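Local atomic coordinates of biofilm-associated surface protein (Staphylococcus aureus, PDB entry 7C7U), a protein that takes part in biofilm formation as a cell wall-anchored surface protein of staphylococci, probably acting as a calcium-modulated switch for functional amyloid assembly. Residues D258-P263 with Q358-T363; G227-D232 with V327-N332; I441-T446 with V516-L521. All blocks are in the same frame, centred on the assembly; numbering follows the deposited sequence.

Overall arrangement
Contacts 1 and 2 belong to one neighbourhood, their centres about 13 Å apart, in two antiparallel sheets that pack face to face. Contact 1 lies where the chain leaves one sheet for the other, and contact 2 is a strand pair of the second sheet. They meet directly: Leu261 CD1 packs 4.1 Å from Leu329 CD1, and Pro263 O is 3.1 Å from Asn332 ND2, a probable hydrogen bond. In contact 1 the side chain of Asp361 comes to about 4 Å from a bound calcium ion. Contact 3 is remote, its centre about 60 Å from that of contact 1 and about 59 Å from that of contact 2; the other four calcium sites lie largely between in sequence (389-433).

Contact 1: residues D258-P263 with Q358-T363; sequences DKDLLP and QKEDFT
An Asx turn at Asp258 opens the short 3-10 segment 259-263, and the same carboxylate reaches across to the strand that carries Phe362 and Thr363. Its CG is anti to the backbone N (chi1 -166°), which swings the carboxylate toward that strand, while Asp258 OD1 stays with Asp260 N at 2.9 Å. OD2 takes the backbone N-H of Thr363, with Thr363 N 2.9 Å from Asp258 OD2 and a fairly straight angle of 160° at the hydrogen. Both bonds use the anti lone pair of their oxygen, so the group is held at both ends. A water 2.6 Å from Thr363 OG1 also approaches OD2 of this aspartate. The side chain of Asp361, about 4 Å from a bound calcium ion, and Thr363 both touch the site residue Asn164; Thr363 also touches Lys162. The turn follows strand 252-257, which pairs with strand 359-369, and it sends the chain over to strand 265-272 of the facing sheet; the contact therefore sits at the crossing between the two layers. Phe362 is buried, with Ile338 and Leu387 also touching it. Leu261 lays its CD2 methyl over one face of that ring, 3.9 Å from the centroid in a CH-pi contact and offset toward the rim. Asp260 CB comes instead at the ring edge, in its plane, 3.8 Å from Phe362 CE2. Two acids come close, Asp260 OD2 lying 3.9 Å from Glu360 OE2 with the carboxylate planes 50° apart. Lys259 NZ forms a salt bridge with Asp260 OD1 at 3.3 Å, a weak hydrogen bond that may partly offset the like charges.

Contact 2: residues G227-D232 with V327-N332; sequences GGILID and VVLKLN
Ile231 and Leu329 meet through two torsions: a chi2 of 146°, well short of fully extended, turns Ile231 CD1 across toward the neighbouring strand, while a chi1 of -40° on Leu329 keeps CG beside its own backbone N and in the path of that methyl. Ile231 CD1 ends 3.6 Å from Leu329 CG, a diagonal contact between residues that are not cross-strand partners. The setting is an antiparallel pair of strands, 228-237 and 323-331, neighbours in a five-stranded sheet of a two-layered β fold; their short segments run at 168° to each other. Ile229 with Leu329 and Ile231 with Val327 are the hydrogen-bonded pairs, each joined by two backbone bonds. Ile229 N to Leu329 O and Val327 N to Ile231 O are both 2.8 Å. On the sheet face that these four residues share, Ile229 CB rests 3.8 Å from Leu329 CD1, and the two side chains cross at a slant. Ile257 of the facing sheet touches Ile231 and Leu329, and Tyr253 touches Val327, so this is the face turned into the sandwich. On the other face, Leu230 and Val328, a non-hydrogen-bonded pair, lie side by side and point the same way, with Leu230 CD2 3.9 Å from Val328 CG2. Next along, Gly228 brings its CA to 3.1 Å from Leu329 O. At the end of the ladder, Gly227, with a positive phi, offers its carbonyl to Leu331: Leu331 N is 3.1 Å from Gly227 O and tilted out of the carbonyl plane, while Leu331 CB lies 3.5 Å from that same oxygen. A water lies within hydrogen-bonding distance of both Gly227 O and Leu331 O.

Contact 3: residues I441-T446 with V516-L521; sequences ITTEDT and VDNSKL
The carboxylate of Glu444 and the amide of Asn518 lie one above the other, their planes 35° apart, with Asn518 ND2 over a face of the carboxylate, 3.5 Å from Glu444 CD. On the other side of the amide plane, well off to one edge, comes Thr443, whose OG1 is 3.3 Å from Asn518 CB. Asn518 CG, between its backbone N and carbonyl carbon (chi1 67°), places the amide beside both. Next to this cluster the segments join as parallel strands through one bridge, Thr442 with Val516. Val516 N bonds to Ile441 O at 2.9 Å, and Thr443 N to Val516 O at 3.0 Å. These are the first and last strands of the domain, and their parallel pairing recalls immunoglobulin-like folds. Each strand then turns away: Thr442 OG1 accepts from Glu444 N in an ST turn, and Asp517 OD1 from Ser519 N in an Asx turn. Asp445, also bonded to Thr442 N, links this turn to the loop of Thr541 and Ser542. Backbone bonds fix the strand ends, while the polar side chains beyond meet directly and through two waters, one joining Thr443 OG1 to Asn518 N, the other Glu444 OE2 to Asn518 OD1, the last bond weak.

Contact 1: residues D258-P263 with Q358-T363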
loop_
_atom_site.group_PDB
_atom_site.type_symbol
_atom_site.label_atom_id
_atom_site.label_comp_id
_atom_site.label_asym_id
_atom_site.label_seq_id
_atom_site.Cartn_x
_atom_site.Cartn_y
_atom_site.Cartn_z
ATOM N N ASP A 258 -19.677 7.618 0.918
ATOM C CA ASP A 258 -19.045 8.799 1.499
ATOM C C ASP A 258 -19.098 9.978 0.530
ATOM O O ASP A 258 -18.630 9.880 -0.608
ATOM C CB ASP A 258 -17.592 8.478 1.858
ATOM C CG ASP A 258 -16.967 9.523 2.759
ATOM O OD1 ASP A 258 -16.960 10.715 2.390
ATOM O OD2 ASP A 258 -16.486 9.163 3.845
ATOM N N LYS A 259 -19.689 11.080 0.989
ATOM C CA LYS A 259 -19.873 12.267 0.153
ATOM C C LYS A 259 -18.549 12.792 -0.436
ATOM O O LYS A 259 -18.540 13.350 -1.537
ATOM C CB LYS A 259 -20.580 13.352 0.968
ATOM C CG LYS A 259 -19.794 13.849 2.161
ATOM C CD LYS A 259 -20.612 14.869 2.961
ATOM C CE LYS A 259 -19.791 15.459 4.098
ATOM N NZ LYS A 259 -18.578 16.157 3.537
ATOM N N ASP A 260 -17.428 12.637 0.269
ATOM C CA ASP A 260 -16.166 13.149 -0.271
ATOM C C ASP A 260 -15.635 12.351 -1.448
ATOM O O ASP A 260 -14.725 12.827 -2.131
ATOM C CB ASP A 260 -15.088 13.206 0.809
ATOM C CG ASP A 260 -15.377 14.255 1.856
ATOM O OD1 ASP A 260 -16.104 15.208 1.527
ATOM O OD2 ASP A 260 -14.876 14.134 2.989
ATOM N N LEU A 261 -16.145 11.152 -1.699
ATOM C CA LEU A 261 -15.733 10.440 -2.899
ATOM C C LEU A 261 -16.519 10.875 -4.124
ATOM O O LEU A 261 -16.094 10.600 -5.246
ATOM C CB LEU A 261 -15.886 8.927 -2.697
ATOM C CG LEU A 261 -14.770 8.278 -1.890
ATOM C CD1 LEU A 261 -15.000 6.787 -1.741
ATOM C CD2 LEU A 261 -13.428 8.555 -2.590
ATOM N N LEU A 262 -17.646 11.550 -3.937
ATOM C CA LEU A 262 -18.529 11.852 -5.062
ATOM C C LEU A 262 -17.848 12.569 -6.228
ATOM O O LEU A 262 -18.164 12.229 -7.383
ATOM C CB LEU A 262 -19.728 12.665 -4.563
ATOM C CG LEU A 262 -20.658 11.989 -3.551
ATOM C CD1 LEU A 262 -21.974 12.735 -3.514
ATOM C CD2 LEU A 262 -20.873 10.511 -3.866
ATOM N N PRO A 263 -16.941 13.541 -6.023
ATOM C CA PRO A 263 -16.238 14.152 -7.176
ATOM C C PRO A 263 -15.412 13.177 -8.007
ATOM O O PRO A 263 -14.997 13.522 -9.125
ATOM C CB PRO A 263 -15.332 15.208 -6.524
ATOM C CG PRO A 263 -15.984 15.537 -5.229
ATOM C CD PRO A 263 -16.628 14.239 -4.762
ATOM N N GLN A 358 -1.715 13.158 3.957
ATOM C CA GLN A 358 -1.062 11.888 4.263
ATOM C C GLN A 358 -2.073 10.754 4.476
ATOM O O GLN A 358 -1.738 9.583 4.281
ATOM C CB GLN A 358 -0.193 12.031 5.510
ATOM C CG GLN A 358 0.754 10.846 5.743
ATOM C CD GLN A 358 1.528 10.979 7.036
ATOM O OE1 GLN A 358 1.120 11.721 7.925
ATOM N NE2 GLN A 358 2.632 10.244 7.163
ATOM N N LYS A 359 -3.290 11.054 4.919
ATOM C CA LYS A 359 -4.277 9.979 4.964
ATOM C C LYS A 359 -5.667 10.560 4.822
ATOM O O LYS A 359 -5.885 11.767 4.983
ATOM C CB LYS A 359 -4.169 9.122 6.235
ATOM C CG LYS A 359 -4.353 9.844 7.548
ATOM C CD LYS A 359 -4.280 8.860 8.708
ATOM C CE LYS A 359 -5.514 8.969 9.613
ATOM N NZ LYS A 359 -6.679 8.096 9.195
ATOM N N GLU A 360 -6.612 9.678 4.495
ATOM C CA GLU A 360 -8.013 10.056 4.480
ATOM C C GLU A 360 -8.862 8.796 4.576
ATOM O O GLU A 360 -8.650 7.838 3.827
ATOM C CB GLU A 360 -8.382 10.849 3.218
ATOM C CG GLU A 360 -9.663 11.665 3.431
ATOM C CD GLU A 360 -10.030 12.572 2.261
ATOM O OE1 GLU A 360 -9.266 12.656 1.279
ATOM O OE2 GLU A 360 -11.104 13.201 2.323
ATOM N N ASP A 361 -9.822 8.814 5.483
ATOM C CA ASP A 361 -10.783 7.725 5.651
ATOM C C ASP A 361 -12.101 8.069 4.977
ATOM O O ASP A 361 -12.599 9.192 5.111
ATOM C CB ASP A 361 -11.044 7.461 7.130
ATOM C CG ASP A 361 -9.849 6.881 7.825
ATOM O OD1 ASP A 361 -9.131 6.078 7.189
ATOM O OD2 ASP A 361 -9.617 7.237 8.995
ATOM N N PHE A 362 -12.686 7.086 4.283
ATOM C CA PHE A 362 -14.027 7.217 3.737
ATOM C C PHE A 362 -14.901 6.105 4.301
ATOM O O PHE A 362 -14.446 4.972 4.449
ATOM C CB PHE A 362 -14.033 7.175 2.213
ATOM C CG PHE A 362 -13.063 8.163 1.587
ATOM C CD1 PHE A 362 -11.737 7.827 1.416
ATOM C CD2 PHE A 362 -13.485 9.424 1.225
ATOM C CE1 PHE A 362 -10.822 8.739 0.868
ATOM C CE2 PHE A 362 -12.583 10.339 0.671
ATOM C CZ PHE A 362 -11.259 9.986 0.495
ATOM N N THR A 363 -16.135 6.440 4.637
ATOM C CA THR A 363 -17.019 5.485 5.295
ATOM C C THR A 363 -18.247 5.230 4.446
ATOM O O THR A 363 -18.641 6.067 3.631
ATOM C CB THR A 363 -17.406 5.968 6.697
ATOM O OG1 THR A 363 -17.890 7.302 6.622
ATOM C CG2 THR A 363 -16.188 5.930 7.619
HETATM O O HOH W 1 -16.488 9.473 6.898
#

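Contact 2: residues G227-D232 with V327-N332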
loop_
_atom_site.group_PDB
_atom_site.type_symbol
_atom_site.label_atom_id
_atom_site.label_comp_id
_atom_site.label_asym_id
_atom_site.label_seq_id
_atom_site.Cartn_x
_atom_site.Cartn_y
_atom_site.Cartn_z
ATOM N N GLY A 227 -9.725 2.445 -12.582
ATOM C CA GLY A 227 -9.827 1.688 -11.353
ATOM C C GLY A 227 -11.165 1.936 -10.675
ATOM O O GLY A 227 -12.014 2.704 -11.140
ATOM N N GLY A 228 -11.357 1.258 -9.550
ATOM C CA GLY A 228 -12.617 1.425 -8.843
ATOM C C GLY A 228 -12.506 1.072 -7.379
ATOM O O GLY A 228 -11.488 0.570 -6.900
ATOM N N ILE A 229 -13.576 1.391 -6.654
ATOM C CA ILE A 229 -13.692 1.069 -5.244
ATOM C C ILE A 229 -14.787 0.019 -5.131
ATOM O O ILE A 229 -15.875 0.199 -5.687
ATOM C CB ILE A 229 -14.004 2.322 -4.398
ATOM C CG1 ILE A 229 -12.899 3.389 -4.567
ATOM C CG2 ILE A 229 -14.158 1.952 -2.920
ATOM C CD1 ILE A 229 -11.576 2.923 -4.036
ATOM N N LEU A 230 -14.478 -1.093 -4.472
ATOM C CA LEU A 230 -15.444 -2.161 -4.236
ATOM C C LEU A 230 -15.893 -2.104 -2.786
ATOM O O LEU A 230 -15.061 -2.142 -1.879
ATOM C CB LEU A 230 -14.847 -3.535 -4.536
ATOM C CG LEU A 230 -14.177 -3.759 -5.894
ATOM C CD1 LEU A 230 -13.689 -5.180 -5.981
ATOM C CD2 LEU A 230 -15.149 -3.457 -7.026
ATOM N N ILE A 231 -17.197 -2.053 -2.569
ATOM C CA ILE A 231 -17.760 -1.979 -1.225
ATOM C C ILE A 231 -18.574 -3.250 -1.051
ATOM O O ILE A 231 -19.658 -3.358 -1.626
ATOM C CB ILE A 231 -18.617 -0.729 -1.046
ATOM C CG1 ILE A 231 -17.755 0.520 -1.297
ATOM C CG2 ILE A 231 -19.245 -0.678 0.372
ATOM C CD1 ILE A 231 -18.542 1.603 -1.938
ATOM N N ASP A 232 -18.025 -4.241 -0.342
ATOM C CA ASP A 232 -18.640 -5.566 -0.244
ATOM C C ASP A 232 -19.254 -5.754 1.134
ATOM O O ASP A 232 -18.531 -5.770 2.135
ATOM C CB ASP A 232 -17.631 -6.689 -0.481
ATOM C CG ASP A 232 -17.036 -6.677 -1.883
ATOM O OD1 ASP A 232 -17.703 -6.226 -2.829
ATOM O OD2 ASP A 232 -15.893 -7.148 -2.029
ATOM N N VAL A 327 -21.194 -3.309 -4.021
ATOM C CA VAL A 327 -21.390 -2.029 -4.687
ATOM C C VAL A 327 -20.064 -1.634 -5.325
ATOM O O VAL A 327 -19.017 -1.712 -4.675
ATOM C CB VAL A 327 -21.884 -0.951 -3.713
ATOM C CG1 VAL A 327 -21.996 0.409 -4.425
ATOM C CG2 VAL A 327 -23.253 -1.356 -3.142
ATOM N N VAL A 328 -20.110 -1.210 -6.583
ATOM C CA VAL A 328 -18.907 -0.840 -7.340
ATOM C C VAL A 328 -18.946 0.648 -7.647
ATOM O O VAL A 328 -19.910 1.140 -8.247
ATOM C CB VAL A 328 -18.784 -1.656 -8.635
ATOM C CG1 VAL A 328 -17.481 -1.234 -9.416
ATOM C CG2 VAL A 328 -18.767 -3.149 -8.324
ATOM N N LEU A 329 -17.889 1.364 -7.264
ATOM C CA LEU A 329 -17.738 2.777 -7.593
ATOM C C LEU A 329 -16.656 2.861 -8.664
ATOM O O LEU A 329 -15.492 2.562 -8.385
ATOM C CB LEU A 329 -17.340 3.598 -6.373
ATOM C CG LEU A 329 -17.965 3.309 -5.017
ATOM C CD1 LEU A 329 -17.282 4.229 -4.023
ATOM C CD2 LEU A 329 -19.485 3.520 -5.055
ATOM N N LYS A 330 -17.043 3.254 -9.875
ATOM C CA LYS A 330 -16.100 3.419 -10.971
ATOM C C LYS A 330 -15.483 4.812 -10.891
ATOM O O LYS A 330 -16.199 5.819 -10.953
ATOM C CB LYS A 330 -16.810 3.205 -12.307
ATOM C CG LYS A 330 -17.091 1.752 -12.622
ATOM C CD LYS A 330 -17.436 1.536 -14.098
ATOM C CE LYS A 330 -17.547 0.047 -14.417
ATOM N NZ LYS A 330 -17.979 -0.246 -15.815
ATOM N N LEU A 331 -14.165 4.877 -10.739
ATOM C CA LEU A 331 -13.492 6.172 -10.666
ATOM C C LEU A 331 -13.479 6.855 -12.030
ATOM O O LEU A 331 -13.484 6.205 -13.078
ATOM C CB LEU A 331 -12.060 6.013 -10.160
ATOM C CG LEU A 331 -11.964 5.481 -8.737
ATOM C CD1 LEU A 331 -10.524 5.233 -8.349
ATOM C CD2 LEU A 331 -12.660 6.430 -7.749
ATOM N N ASN A 332 -13.453 8.187 -12.004
ATOM C CA ASN A 332 -13.369 8.976 -13.226
ATOM C C ASN A 332 -11.970 9.539 -13.465
ATOM O O ASN A 332 -11.773 10.264 -14.442
ATOM C CB ASN A 332 -14.408 10.116 -13.208
ATOM C CG ASN A 332 -14.229 11.081 -12.047
ATOM O OD1 ASN A 332 -13.154 11.189 -11.466
ATOM N ND2 ASN A 332 -15.303 11.791 -11.697
HETATM O O HOH W 2 -12.598 3.607 -13.708
#

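Contact 3: residues I441-T446 with V516-L521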
loop_
_atom_site.group_PDB
_atom_site.type_symbol
_atom_site.label_atom_id
_atom_site.label_comp_id
_atom_site.label_asym_id
_atom_site.label_seq_id
_atom_site.Cartn_x
_atom_site.Cartn_y
_atom_site.Cartn_z
ATOM N N ILE A 441 35.464 8.994 -21.742
ATOM C CA ILE A 441 36.358 8.112 -22.500
ATOM C C ILE A 441 37.053 8.920 -23.602
ATOM O O ILE A 441 36.792 10.106 -23.777
ATOM C CB ILE A 441 35.614 6.894 -23.088
ATOM C CG1 ILE A 441 34.526 7.347 -24.058
ATOM C CG2 ILE A 441 35.034 6.002 -21.980
ATOM C CD1 ILE A 441 34.041 6.213 -24.929
ATOM N N THR A 442 37.967 8.274 -24.337
ATOM C CA THR A 442 38.629 8.936 -25.462
ATOM C C THR A 442 38.113 8.382 -26.789
ATOM O O THR A 442 37.401 7.373 -26.844
ATOM C CB THR A 442 40.166 8.798 -25.430
ATOM O OG1 THR A 442 40.562 7.525 -25.963
ATOM C CG2 THR A 442 40.731 8.964 -24.031
ATOM N N THR A 443 38.498 9.070 -27.869
ATOM C CA THR A 443 38.182 8.645 -29.227
ATOM C C THR A 443 38.792 7.293 -29.583
ATOM O O THR A 443 38.376 6.708 -30.584
ATOM C CB THR A 443 38.666 9.687 -30.251
ATOM O OG1 THR A 443 40.096 9.747 -30.217
ATOM C CG2 THR A 443 38.083 11.098 -29.989
ATOM N N GLU A 444 39.742 6.771 -28.796
ATOM C CA GLU A 444 40.303 5.442 -29.048
ATOM C C GLU A 444 39.612 4.332 -28.259
ATOM O O GLU A 444 39.856 3.151 -28.533
ATOM C CB GLU A 444 41.798 5.423 -28.734
ATOM C CG GLU A 444 42.628 5.965 -29.898
ATOM C CD GLU A 444 44.107 6.053 -29.586
ATOM O OE1 GLU A 444 44.454 6.114 -28.385
ATOM O OE2 GLU A 444 44.917 6.064 -30.550
ATOM N N ASP A 445 38.757 4.678 -27.309
ATOM C CA ASP A 445 38.062 3.677 -26.502
ATOM C C ASP A 445 36.898 3.060 -27.261
ATOM O O ASP A 445 36.307 3.677 -28.156
ATOM C CB ASP A 445 37.561 4.293 -25.193
ATOM C CG ASP A 445 38.681 4.486 -24.195
ATOM O OD1 ASP A 445 39.329 3.471 -23.851
ATOM O OD2 ASP A 445 38.945 5.644 -23.787
ATOM N N THR A 446 36.581 1.811 -26.905
ATOM C CA THR A 446 35.524 1.073 -27.575
ATOM C C THR A 446 34.406 0.650 -26.629
ATOM O O THR A 446 33.514 -0.090 -27.051
ATOM C CB THR A 446 36.104 -0.156 -28.287
ATOM O OG1 THR A 446 36.784 -0.977 -27.335
ATOM C CG2 THR A 446 37.094 0.273 -29.401
ATOM N N VAL A 516 36.614 12.435 -25.446
ATOM C CA VAL A 516 37.603 13.495 -25.549
ATOM C C VAL A 516 38.688 13.072 -26.537
ATOM O O VAL A 516 38.804 11.905 -26.909
ATOM C CB VAL A 516 38.205 13.846 -24.174
ATOM C CG1 VAL A 516 37.082 14.207 -23.174
ATOM C CG2 VAL A 516 39.053 12.692 -23.642
ATOM N N ASP A 517 39.487 14.051 -26.958
ATOM C CA ASP A 517 40.678 13.811 -27.764
ATOM C C ASP A 517 41.532 12.708 -27.141
ATOM O O ASP A 517 41.733 12.681 -25.923
ATOM C CB ASP A 517 41.462 15.131 -27.852
ATOM C CG ASP A 517 42.571 15.106 -28.885
ATOM O OD1 ASP A 517 43.435 14.209 -28.819
ATOM O OD2 ASP A 517 42.581 16.017 -29.741
ATOM N N ASN A 518 42.052 11.793 -27.979
ATOM C CA ASN A 518 42.763 10.641 -27.414
ATOM C C ASN A 518 44.152 10.985 -26.855
ATOM O O ASN A 518 44.814 10.096 -26.304
ATOM C CB ASN A 518 42.869 9.496 -28.439
ATOM C CG ASN A 518 43.756 9.832 -29.648
ATOM O OD1 ASN A 518 44.724 10.587 -29.547
ATOM N ND2 ASN A 518 43.422 9.248 -30.801
ATOM N N SER A 519 44.619 12.226 -26.980
ATOM C CA SER A 519 45.816 12.631 -26.248
ATOM C C SER A 519 45.517 13.064 -24.817
ATOM O O SER A 519 46.460 13.354 -24.073
ATOM C CB SER A 519 46.538 13.767 -26.986
ATOM O OG SER A 519 45.725 14.925 -27.057
ATOM N N LYS A 520 44.245 13.092 -24.414
ATOM C CA LYS A 520 43.839 13.525 -23.079
ATOM C C LYS A 520 43.672 12.343 -22.122
ATOM O O LYS A 520 43.566 11.185 -22.534
ATOM C CB LYS A 520 42.535 14.304 -23.144
ATOM C CG LYS A 520 42.682 15.706 -23.705
ATOM C CD LYS A 520 41.337 16.399 -23.822
ATOM C CE LYS A 520 41.481 17.777 -24.455
ATOM N NZ LYS A 520 40.220 18.186 -25.136
ATOM N N LEU A 521 43.620 12.657 -20.824
ATOM C CA LEU A 521 43.450 11.649 -19.779
ATOM C C LEU A 521 42.326 12.088 -18.849
ATOM O O LEU A 521 42.554 12.829 -17.884
ATOM C CB LEU A 521 44.753 11.424 -19.013
ATOM C CG LEU A 521 44.686 10.404 -17.878
ATOM C CD1 LEU A 521 44.197 9.043 -18.378
ATOM C CD2 LEU A 521 46.032 10.293 -17.176
HETATM O O HOH W 3 41.481 12.027 -30.800
HETATM O O HOH W 4 47.085 8.124 -29.895
#